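Local atomic coordinates of alpha-Amylase (Thermotoga maritima, PDB entry 2B5D), a protein that belongs to glycosyl hydrolase family 57, a group of enzymes built round a barrel-like alpha/beta domain. Residues I7-H12 / E351-W356; H209-A214 / Y220-P225; F235-D238 / S242-V245. All blocks are in the same frame, centred on the assembly; numbering follows the deposited sequence.

Contact 1. Residues I7-H12 / E351-W356; sequences IFLHAH and ELFGHW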
loop_
_atom_site.group_PDB
_atom_site.type_symbol
_atom_site.label_atom_id
_atom_site.label_comp_id
_atom_site.label_asym_id
_atom_site.label_seq_id
_atom_site.Cartn_x
_atom_site.Cartn_y
_atom_site.Cartn_z
ATOM N N ILE A 7 37.659 -21.253 9.274
ATOM C CA ILE A 7 36.745 -20.106 9.256
ATOM C C ILE A 7 36.254 -19.927 7.839
ATOM O O ILE A 7 37.026 -19.784 6.899
ATOM C CB ILE A 7 37.395 -18.746 9.778
ATOM C CG1 ILE A 7 37.808 -18.809 11.255
ATOM C CG2 ILE A 7 36.445 -17.560 9.559
ATOM C CD1 ILE A 7 36.820 -19.547 12.166
ATOM N N PHE A 8 34.949 -19.895 7.688
ATOM C CA PHE A 8 34.398 -19.673 6.359
ATOM C C PHE A 8 33.514 -18.409 6.332
ATOM O O PHE A 8 32.569 -18.282 7.117
ATOM C CB PHE A 8 33.628 -20.932 5.868
ATOM C CG PHE A 8 33.048 -20.757 4.495
ATOM C CD1 PHE A 8 33.745 -21.200 3.352
ATOM C CD2 PHE A 8 31.840 -20.092 4.330
ATOM C CE1 PHE A 8 33.233 -20.997 2.050
ATOM C CE2 PHE A 8 31.323 -19.865 3.035
ATOM C CZ PHE A 8 32.000 -20.333 1.898
ATOM N N LEU A 9 33.833 -17.494 5.425
ATOM C CA LEU A 9 33.013 -16.325 5.129
ATOM C C LEU A 9 32.278 -16.443 3.813
ATOM O O LEU A 9 32.907 -16.587 2.728
ATOM C CB LEU A 9 33.901 -15.077 5.021
ATOM C CG LEU A 9 34.698 -14.653 6.257
ATOM C CD1 LEU A 9 35.419 -13.318 6.004
ATOM C CD2 LEU A 9 33.835 -14.612 7.504
ATOM N N HIS A 10 30.956 -16.324 3.904
ATOM C CA HIS A 10 30.090 -16.250 2.734
ATOM C C HIS A 10 29.828 -14.778 2.293
ATOM O O HIS A 10 29.116 -14.003 2.993
ATOM C CB HIS A 10 28.758 -16.949 3.033
ATOM C CG HIS A 10 27.804 -16.937 1.890
ATOM N ND1 HIS A 10 28.186 -17.251 0.599
ATOM C CD2 HIS A 10 26.469 -16.704 1.842
ATOM C CE1 HIS A 10 27.132 -17.177 -0.194
ATOM N NE2 HIS A 10 26.073 -16.876 0.541
ATOM N N ALA A 11 30.422 -14.415 1.156
ATOM C CA ALA A 11 30.327 -13.076 0.543
ATOM C C ALA A 11 29.419 -13.105 -0.684
ATOM O O ALA A 11 29.783 -13.581 -1.785
ATOM C CB ALA A 11 31.724 -12.518 0.174
ATOM N N HIS A 12 28.205 -12.631 -0.469
ATOM C CA HIS A 12 27.203 -12.615 -1.509
ATOM C C HIS A 12 26.376 -11.332 -1.482
ATOM O O HIS A 12 26.025 -10.844 -0.407
ATOM C CB HIS A 12 26.251 -13.792 -1.305
ATOM C CG HIS A 12 25.130 -13.813 -2.293
ATOM N ND1 HIS A 12 23.809 -13.661 -1.933
ATOM C CD2 HIS A 12 25.144 -13.917 -3.645
ATOM C CE1 HIS A 12 23.050 -13.720 -3.016
ATOM N NE2 HIS A 12 23.836 -13.888 -4.066
ATOM N N GLU A 351 29.202 -10.082 5.777
ATOM C CA GLU A 351 28.808 -8.719 6.149
ATOM C C GLU A 351 28.610 -8.567 7.643
ATOM O O GLU A 351 28.593 -7.430 8.156
ATOM C CB GLU A 351 27.522 -8.276 5.438
ATOM C CG GLU A 351 26.419 -9.357 5.324
ATOM C CD GLU A 351 26.413 -9.999 3.915
ATOM O OE1 GLU A 351 25.354 -9.934 3.218
ATOM O OE2 GLU A 351 27.483 -10.537 3.501
ATOM N N LEU A 352 28.438 -9.706 8.330
ATOM C CA LEU A 352 28.477 -9.734 9.768
ATOM C C LEU A 352 29.811 -9.137 10.251
ATOM O O LEU A 352 29.859 -8.583 11.335
ATOM C CB LEU A 352 28.256 -11.149 10.335
ATOM C CG LEU A 352 26.937 -11.967 10.191
ATOM C CD1 LEU A 352 26.975 -13.287 11.003
ATOM C CD2 LEU A 352 25.632 -11.202 10.494
ATOM N N PHE A 353 30.879 -9.212 9.450
ATOM C CA PHE A 353 32.182 -8.701 9.902
ATOM C C PHE A 353 32.516 -7.391 9.221
ATOM O O PHE A 353 32.914 -7.352 8.050
ATOM C CB PHE A 353 33.324 -9.749 9.748
ATOM C CG PHE A 353 33.107 -11.003 10.565
ATOM C CD1 PHE A 353 32.487 -12.128 10.000
ATOM C CD2 PHE A 353 33.457 -11.045 11.916
ATOM C CE1 PHE A 353 32.239 -13.287 10.764
ATOM C CE2 PHE A 353 33.219 -12.200 12.694
ATOM C CZ PHE A 353 32.606 -13.323 12.109
ATOM N N GLY A 354 32.358 -6.301 9.962
ATOM C CA GLY A 354 32.670 -4.980 9.423
ATOM C C GLY A 354 31.425 -4.183 9.069
ATOM O O GLY A 354 31.450 -2.951 9.121
ATOM N N HIS A 355 30.338 -4.860 8.718
ATOM C CA HIS A 355 29.139 -4.145 8.343
ATOM C C HIS A 355 28.071 -4.128 9.429
ATOM O O HIS A 355 27.775 -3.061 9.959
ATOM C CB HIS A 355 28.607 -4.556 6.964
ATOM C CG HIS A 355 27.429 -3.742 6.513
ATOM N ND1 HIS A 355 27.503 -2.378 6.299
ATOM C CD2 HIS A 355 26.141 -4.095 6.282
ATOM C CE1 HIS A 355 26.311 -1.932 5.943
ATOM N NE2 HIS A 355 25.468 -2.952 5.931
ATOM N N TRP A 356 27.487 -5.271 9.773
ATOM C CA TRP A 356 26.614 -5.332 10.952
ATOM C C TRP A 356 27.381 -5.007 12.234
ATOM O O TRP A 356 26.894 -4.265 13.089
ATOM C CB TRP A 356 25.945 -6.705 11.062
ATOM C CG TRP A 356 24.916 -6.835 10.024
ATOM C CD1 TRP A 356 25.001 -7.538 8.844
ATOM C CD2 TRP A 356 23.646 -6.159 10.011
ATOM N NE1 TRP A 356 23.839 -7.360 8.109
ATOM C CE2 TRP A 356 22.992 -6.523 8.801
ATOM C CE3 TRP A 356 22.993 -5.286 10.913
ATOM C CZ2 TRP A 356 21.710 -6.047 8.473
ATOM C CZ3 TRP A 356 21.725 -4.820 10.592
ATOM C CH2 TRP A 356 21.094 -5.204 9.379
HETATM O O HOH W 1 27.097 -12.651 2.383
HETATM O O HOH W 2 28.441 -9.870 1.300
#
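L9 and the backbone carbonyl of H10, near the end of the extended strand 3-11, lie against a loosely wound turn at E351-W356. That turn is pi-like: W356 N donates to E351 O at 2.9 Å, whereas the bond from H355 N to the same oxygen is weak. No direct hydrogen bond joins the two segments.

The apolar half is one pair. L9 points at the turn, and its chi1 of -62° carries CD2 out to the F353 ring, where the methyl sits obliquely against CD1 and CE1, 3.8 Å from CD1. L41 of helix 27-47 also packs on L9, and W246 meets the F353 ring edge-to-face.

Strand 3-11 is an inner strand of the mostly parallel sheet of the family 57 domain, bonded through its backbone to strands 53-57 and 343-349; the chain leaves the second of these just before E351. The contact therefore lies at the C-terminal ends of neighbouring parallel strands.

Here the polar half takes over. E351, bent at chi2 (-100°), swings its carboxylate toward the strand end, but OE2 stays 3.9 Å from H10 O, and water fills the gap. Water 1 accepts from H12 N at 3.1 Å and sits close to both H10 O and E351 OE2; water 2 lies between H12 O and OE2. The H10 imidazole turns to other partners, ND1 bonding S56 and NE2 bonding H146.

Contact 2. Residues H209-A214 / Y220-P225; sequences HAFWFA and YGVYRP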
loop_
_atom_site.group_PDB
_atom_site.type_symbol
_atom_site.label_atom_id
_atom_site.label_comp_id
_atom_site.label_asym_id
_atom_site.label_seq_id
_atom_site.Cartn_x
_atom_site.Cartn_y
_atom_site.Cartn_z
ATOM N N HIS A 209 22.791 -31.000 10.137
ATOM C CA HIS A 209 21.736 -32.004 9.968
ATOM C C HIS A 209 22.038 -33.025 8.784
ATOM O O HIS A 209 21.477 -34.158 8.718
ATOM C CB HIS A 209 20.441 -31.255 9.694
ATOM C CG HIS A 209 19.245 -32.134 9.618
ATOM N ND1 HIS A 209 18.674 -32.518 8.412
ATOM C CD2 HIS A 209 18.480 -32.682 10.592
ATOM C CE1 HIS A 209 17.621 -33.283 8.657
ATOM N NE2 HIS A 209 17.479 -33.396 9.969
ATOM N N ALA A 210 22.874 -32.591 7.848
ATOM C CA ALA A 210 23.277 -33.455 6.737
ATOM C C ALA A 210 24.049 -34.679 7.228
ATOM O O ALA A 210 23.997 -35.742 6.582
ATOM C CB ALA A 210 24.127 -32.662 5.687
ATOM N N PHE A 211 24.784 -34.534 8.342
ATOM C CA PHE A 211 25.511 -35.664 8.951
ATOM C C PHE A 211 24.641 -36.347 9.988
ATOM O O PHE A 211 24.641 -37.592 10.074
ATOM C CB PHE A 211 26.790 -35.234 9.636
ATOM C CG PHE A 211 27.936 -34.825 8.700
ATOM C CD1 PHE A 211 29.256 -34.831 9.173
ATOM C CD2 PHE A 211 27.712 -34.477 7.367
ATOM C CE1 PHE A 211 30.332 -34.447 8.350
ATOM C CE2 PHE A 211 28.757 -34.073 6.539
ATOM C CZ PHE A 211 30.079 -34.066 7.023
ATOM N N TRP A 212 23.917 -35.562 10.793
ATOM C CA TRP A 212 23.141 -36.141 11.900
ATOM C C TRP A 212 22.055 -37.007 11.395
ATOM O O TRP A 212 21.611 -37.946 12.057
ATOM C CB TRP A 212 22.514 -35.060 12.815
ATOM C CG TRP A 212 23.544 -34.242 13.546
ATOM C CD1 TRP A 212 24.810 -34.638 13.903
ATOM C CD2 TRP A 212 23.384 -32.917 14.054
ATOM N NE1 TRP A 212 25.466 -33.610 14.544
ATOM C CE2 TRP A 212 24.605 -32.549 14.660
ATOM C CE3 TRP A 212 22.330 -32.001 14.048
ATOM C CZ2 TRP A 212 24.791 -31.309 15.284
ATOM C CZ3 TRP A 212 22.523 -30.744 14.667
ATOM C CH2 TRP A 212 23.746 -30.419 15.260
ATOM N N PHE A 213 21.542 -36.649 10.235
ATOM C CA PHE A 213 20.362 -37.328 9.770
ATOM C C PHE A 213 20.643 -38.330 8.612
ATOM O O PHE A 213 19.718 -38.932 8.084
ATOM C CB PHE A 213 19.292 -36.301 9.430
ATOM C CG PHE A 213 17.944 -36.719 9.865
ATOM C CD1 PHE A 213 17.638 -36.775 11.213
ATOM C CD2 PHE A 213 17.006 -37.138 8.936
ATOM C CE1 PHE A 213 16.395 -37.229 11.638
ATOM C CE2 PHE A 213 15.724 -37.566 9.338
ATOM C CZ PHE A 213 15.423 -37.621 10.698
ATOM N N ALA A 214 21.923 -38.496 8.262
ATOM C CA ALA A 214 22.414 -39.542 7.368
ATOM C C ALA A 214 22.018 -40.972 7.848
ATOM O O ALA A 214 21.717 -41.188 9.040
ATOM C CB ALA A 214 23.907 -39.399 7.222
ATOM N N TYR A 220 33.227 -39.518 13.303
ATOM C CA TYR A 220 33.730 -38.313 13.902
ATOM C C TYR A 220 32.777 -37.106 13.916
ATOM O O TYR A 220 33.262 -35.999 13.935
ATOM C CB TYR A 220 35.028 -37.906 13.195
ATOM C CG TYR A 220 36.079 -38.994 13.268
ATOM C CD1 TYR A 220 36.664 -39.510 12.105
ATOM C CD2 TYR A 220 36.458 -39.536 14.518
ATOM C CE1 TYR A 220 37.629 -40.531 12.168
ATOM C CE2 TYR A 220 37.392 -40.560 14.612
ATOM C CZ TYR A 220 37.978 -41.052 13.433
ATOM O OH TYR A 220 38.911 -42.040 13.536
ATOM N N GLY A 221 31.460 -37.315 13.895
ATOM C CA GLY A 221 30.473 -36.243 13.699
ATOM C C GLY A 221 30.824 -35.128 12.720
ATOM O O GLY A 221 31.321 -35.409 11.620
ATOM N N VAL A 222 30.620 -33.858 13.106
ATOM C CA VAL A 222 30.861 -32.756 12.184
ATOM C C VAL A 222 32.275 -32.302 12.158
ATOM O O VAL A 222 32.608 -31.348 11.457
ATOM C CB VAL A 222 29.942 -31.530 12.441
ATOM C CG1 VAL A 222 28.518 -31.922 12.224
ATOM C CG2 VAL A 222 30.156 -30.905 13.904
ATOM N N TYR A 223 33.126 -32.991 12.915
ATOM C CA TYR A 223 34.535 -32.575 13.118
ATOM C C TYR A 223 35.560 -33.281 12.234
ATOM O O TYR A 223 36.768 -33.124 12.417
ATOM C CB TYR A 223 34.927 -32.719 14.627
ATOM C CG TYR A 223 33.954 -31.912 15.446
ATOM C CD1 TYR A 223 33.971 -30.516 15.384
ATOM C CD2 TYR A 223 32.973 -32.545 16.221
ATOM C CE1 TYR A 223 33.044 -29.745 16.123
ATOM C CE2 TYR A 223 32.074 -31.802 16.957
ATOM C CZ TYR A 223 32.103 -30.412 16.893
ATOM O OH TYR A 223 31.157 -29.688 17.565
ATOM N N ARG A 224 35.074 -34.020 11.255
ATOM C CA ARG A 224 35.886 -34.340 10.081
ATOM C C ARG A 224 34.991 -34.305 8.814
ATOM O O ARG A 224 33.834 -34.747 8.861
ATOM C CB ARG A 224 36.551 -35.713 10.298
ATOM C CG ARG A 224 37.955 -35.531 11.007
ATOM C CD ARG A 224 38.679 -36.805 11.180
ATOM N NE ARG A 224 39.677 -37.148 10.138
ATOM C CZ ARG A 224 40.891 -36.609 10.061
ATOM N NH1 ARG A 224 41.263 -35.647 10.901
ATOM N NH2 ARG A 224 41.722 -37.008 9.116
ATOM N N PRO A 225 35.533 -33.837 7.684
ATOM C CA PRO A 225 34.816 -33.979 6.423
ATOM C C PRO A 225 34.515 -35.447 6.107
ATOM O O PRO A 225 35.127 -36.359 6.656
ATOM C CB PRO A 225 35.821 -33.460 5.386
ATOM C CG PRO A 225 37.156 -33.561 6.073
ATOM C CD PRO A 225 36.830 -33.186 7.487
HETATM O O HOH W 3 28.635 -33.914 15.732
#
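Van der Waals packing dominates where F211, on the short helix 209-212, meets the G221-R224 loop. F211 heads toward the loop from its CB, and the ring presents its edge: CD1 comes within 3.3 Å of G221 O, and CE1 lies 3.6 Å from R224 O. Both carbonyl oxygens lie near the ring plane, where the slightly positive rim hydrogens would suit them electrostatically. CD1 also rests 4.0 Å from V222 CA, approached obliquely. With CG opposite the carbonyl carbon (chi1 -72°), the ring reaches out from the helix into the bend of the loop, and A236 of strand 233-236 packs against it too.

W212 adds a looser contact, NE1 lying 4.2 Å from V222 CG1, obliquely to the ring. V222 works in two directions, since its other methyl, CG2, stands 3.6 Å over the centre of the Y223 ring.

These segments form part of the connection between strands 203-206 and 233-236 of the family 57 sheet; the chain leaves the first strand through helix 209-212 and folds back on that helix through this loop before strand 226-227. G221 turns the chain with a positive phi (37°), a conformation glycine adopts easily, and the backbone bond from Y223 N to Y220 O closes the turn.

Polar links across the contact go through water 3, which lies in the indole plane at its edge. It accepts from V222 N at 3.3 Å and, weakly, from W212 NE1. The R224 guanidinium turns away to E391 O and, weakly, E341 O. Just after the helix, F213 makes a cation-pi contact with K326 of the second subunit.

Contact 3. Residues F235-D238 / S242-V245; sequences FARD and SEQV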
loop_
_atom_site.group_PDB
_atom_site.type_symbol
_atom_site.label_atom_id
_atom_site.label_comp_id
_atom_site.label_asym_id
_atom_site.label_seq_id
_atom_site.Cartn_x
_atom_site.Cartn_y
_atom_site.Cartn_z
ATOM N N PHE A 235 31.989 -30.766 4.125
ATOM C CA PHE A 235 32.406 -30.190 5.421
ATOM C C PHE A 235 31.156 -29.748 6.172
ATOM O O PHE A 235 30.424 -28.954 5.642
ATOM C CB PHE A 235 33.246 -28.961 5.179
ATOM C CG PHE A 235 34.662 -29.248 4.724
ATOM C CD1 PHE A 235 34.984 -29.306 3.362
ATOM C CD2 PHE A 235 35.662 -29.449 5.635
ATOM C CE1 PHE A 235 36.312 -29.543 2.937
ATOM C CE2 PHE A 235 36.982 -29.708 5.233
ATOM C CZ PHE A 235 37.323 -29.723 3.888
ATOM N N ALA A 236 30.866 -30.303 7.343
ATOM C CA ALA A 236 29.668 -29.915 8.060
ATOM C C ALA A 236 29.971 -28.832 9.112
ATOM O O ALA A 236 30.986 -28.864 9.834
ATOM C CB ALA A 236 28.909 -31.095 8.643
ATOM N N ARG A 237 29.102 -27.836 9.108
ATOM C CA ARG A 237 29.030 -26.753 10.131
ATOM C C ARG A 237 29.196 -27.260 11.571
ATOM O O ARG A 237 28.435 -28.133 12.001
ATOM C CB ARG A 237 27.622 -26.138 10.040
ATOM C CG ARG A 237 27.592 -24.703 10.015
ATOM C CD ARG A 237 26.173 -24.260 9.963
ATOM N NE ARG A 237 25.542 -24.226 11.286
ATOM C CZ ARG A 237 24.561 -25.042 11.593
ATOM N NH1 ARG A 237 23.981 -25.051 12.785
ATOM N NH2 ARG A 237 24.187 -25.889 10.648
ATOM N N ASP A 238 30.111 -26.657 12.320
ATOM C CA ASP A 238 30.161 -26.856 13.804
ATOM C C ASP A 238 29.041 -26.033 14.424
ATOM O O ASP A 238 29.087 -24.809 14.396
ATOM C CB ASP A 238 31.534 -26.423 14.387
ATOM C CG ASP A 238 31.553 -26.390 15.936
ATOM O OD1 ASP A 238 30.717 -27.037 16.634
ATOM O OD2 ASP A 238 32.442 -25.707 16.440
ATOM N N SER A 242 27.870 -21.568 15.938
ATOM C CA SER A 242 26.722 -20.995 15.205
ATOM C C SER A 242 26.628 -19.466 15.162
ATOM O O SER A 242 27.392 -18.757 15.817
ATOM C CB SER A 242 25.399 -21.497 15.804
ATOM O OG SER A 242 24.965 -20.625 16.881
ATOM N N GLU A 243 25.635 -19.003 14.396
ATOM C CA GLU A 243 25.131 -17.605 14.317
ATOM C C GLU A 243 24.997 -16.814 15.651
ATOM O O GLU A 243 25.286 -15.619 15.697
ATOM C CB GLU A 243 23.749 -17.642 13.641
ATOM C CG GLU A 243 22.873 -18.870 14.078
ATOM C CD GLU A 243 22.767 -19.982 12.987
ATOM O OE1 GLU A 243 22.867 -21.193 13.324
ATOM O OE2 GLU A 243 22.555 -19.632 11.793
ATOM N N GLN A 244 24.541 -17.481 16.713
ATOM C CA GLN A 244 24.426 -16.876 18.050
ATOM C C GLN A 244 25.691 -16.238 18.622
ATOM O O GLN A 244 25.620 -15.162 19.241
ATOM C CB GLN A 244 23.796 -17.842 19.035
ATOM C CG GLN A 244 22.309 -17.705 19.000
ATOM C CD GLN A 244 21.576 -18.626 19.927
ATOM O OE1 GLN A 244 21.370 -19.794 19.619
ATOM N NE2 GLN A 244 21.117 -18.090 21.048
ATOM N N VAL A 245 26.854 -16.823 18.389
ATOM C CA VAL A 245 28.070 -16.147 18.855
ATOM C C VAL A 245 28.295 -14.745 18.265
ATOM O O VAL A 245 28.974 -13.915 18.874
ATOM C CB VAL A 245 29.329 -17.068 18.906
ATOM C CG1 VAL A 245 29.112 -18.433 18.202
ATOM C CG2 VAL A 245 30.589 -16.360 18.459
#
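R237 and E243 carry opposite charges yet form no salt bridge. NH1 of R237 stands 4.1 Å from OE1 of E243, and the oxygen lies well out of the guanidinium plane, so no N-H is aimed at it. The two side chains cross at about a right angle, with their flat ends turned 55° from each other; what remains is probably a weak electrostatic attraction.

Each end has business outside the pair. R237 NH2 makes a salt bridge with D207, and the guanidinium lies in a cation-pi contact with W402, whose indole nitrogen also gives E243 OE1 a weak hydrogen bond. The arginine bends at chi3 (83°), turning its planar end out of line with the extended first part of the chain.

R237 comes just after strand 233-236, where the chain leaves the mixed sheet of the family 57 domain, and S242 lies a few residues further along the same loop. The backbones approach where D238 O and S242 N lie 3.8 Å apart. S242 OG accepts from Q244 N at 3.2 Å, with an N-H...O angle of 143°: an ST turn at the start of the 3-10 segment 243-245. V245 N returns to S242 O at 3.3 Å.

D238 ties down the intervening residues, OD2 bonding S241 OG and OD1 taking E240 N, while OD2 also reaches Q330 NE2 outside them. From the 3-10 segment, Q244 packs on H209 and V245 on F213 of the second subunit.

How the contacts relate
Contact 1 lies nearest the chain centre, about 7 Å from it to the contact's own centre, whereas contacts 3 and 2 sit at about 16 and 24 Å and both touch the second subunit; all three are buried. Contacts 1 and 3 each involve a strand of the same sheet near its C-terminal end, but their nearest atoms stay about 6 Å apart. Contacts 2 and 3 follow one another along the chain and do touch: V222 packs on A236, and Y223 OH lies 2.8 Å from D238 OD1, a probable hydrogen bond. Their chemistry differs: contact 1 joins a greasy pair to a water-bridged carboxylate, contact 2 rests on the edge of one phenyl ring, and contact 3 on loosely matched charges.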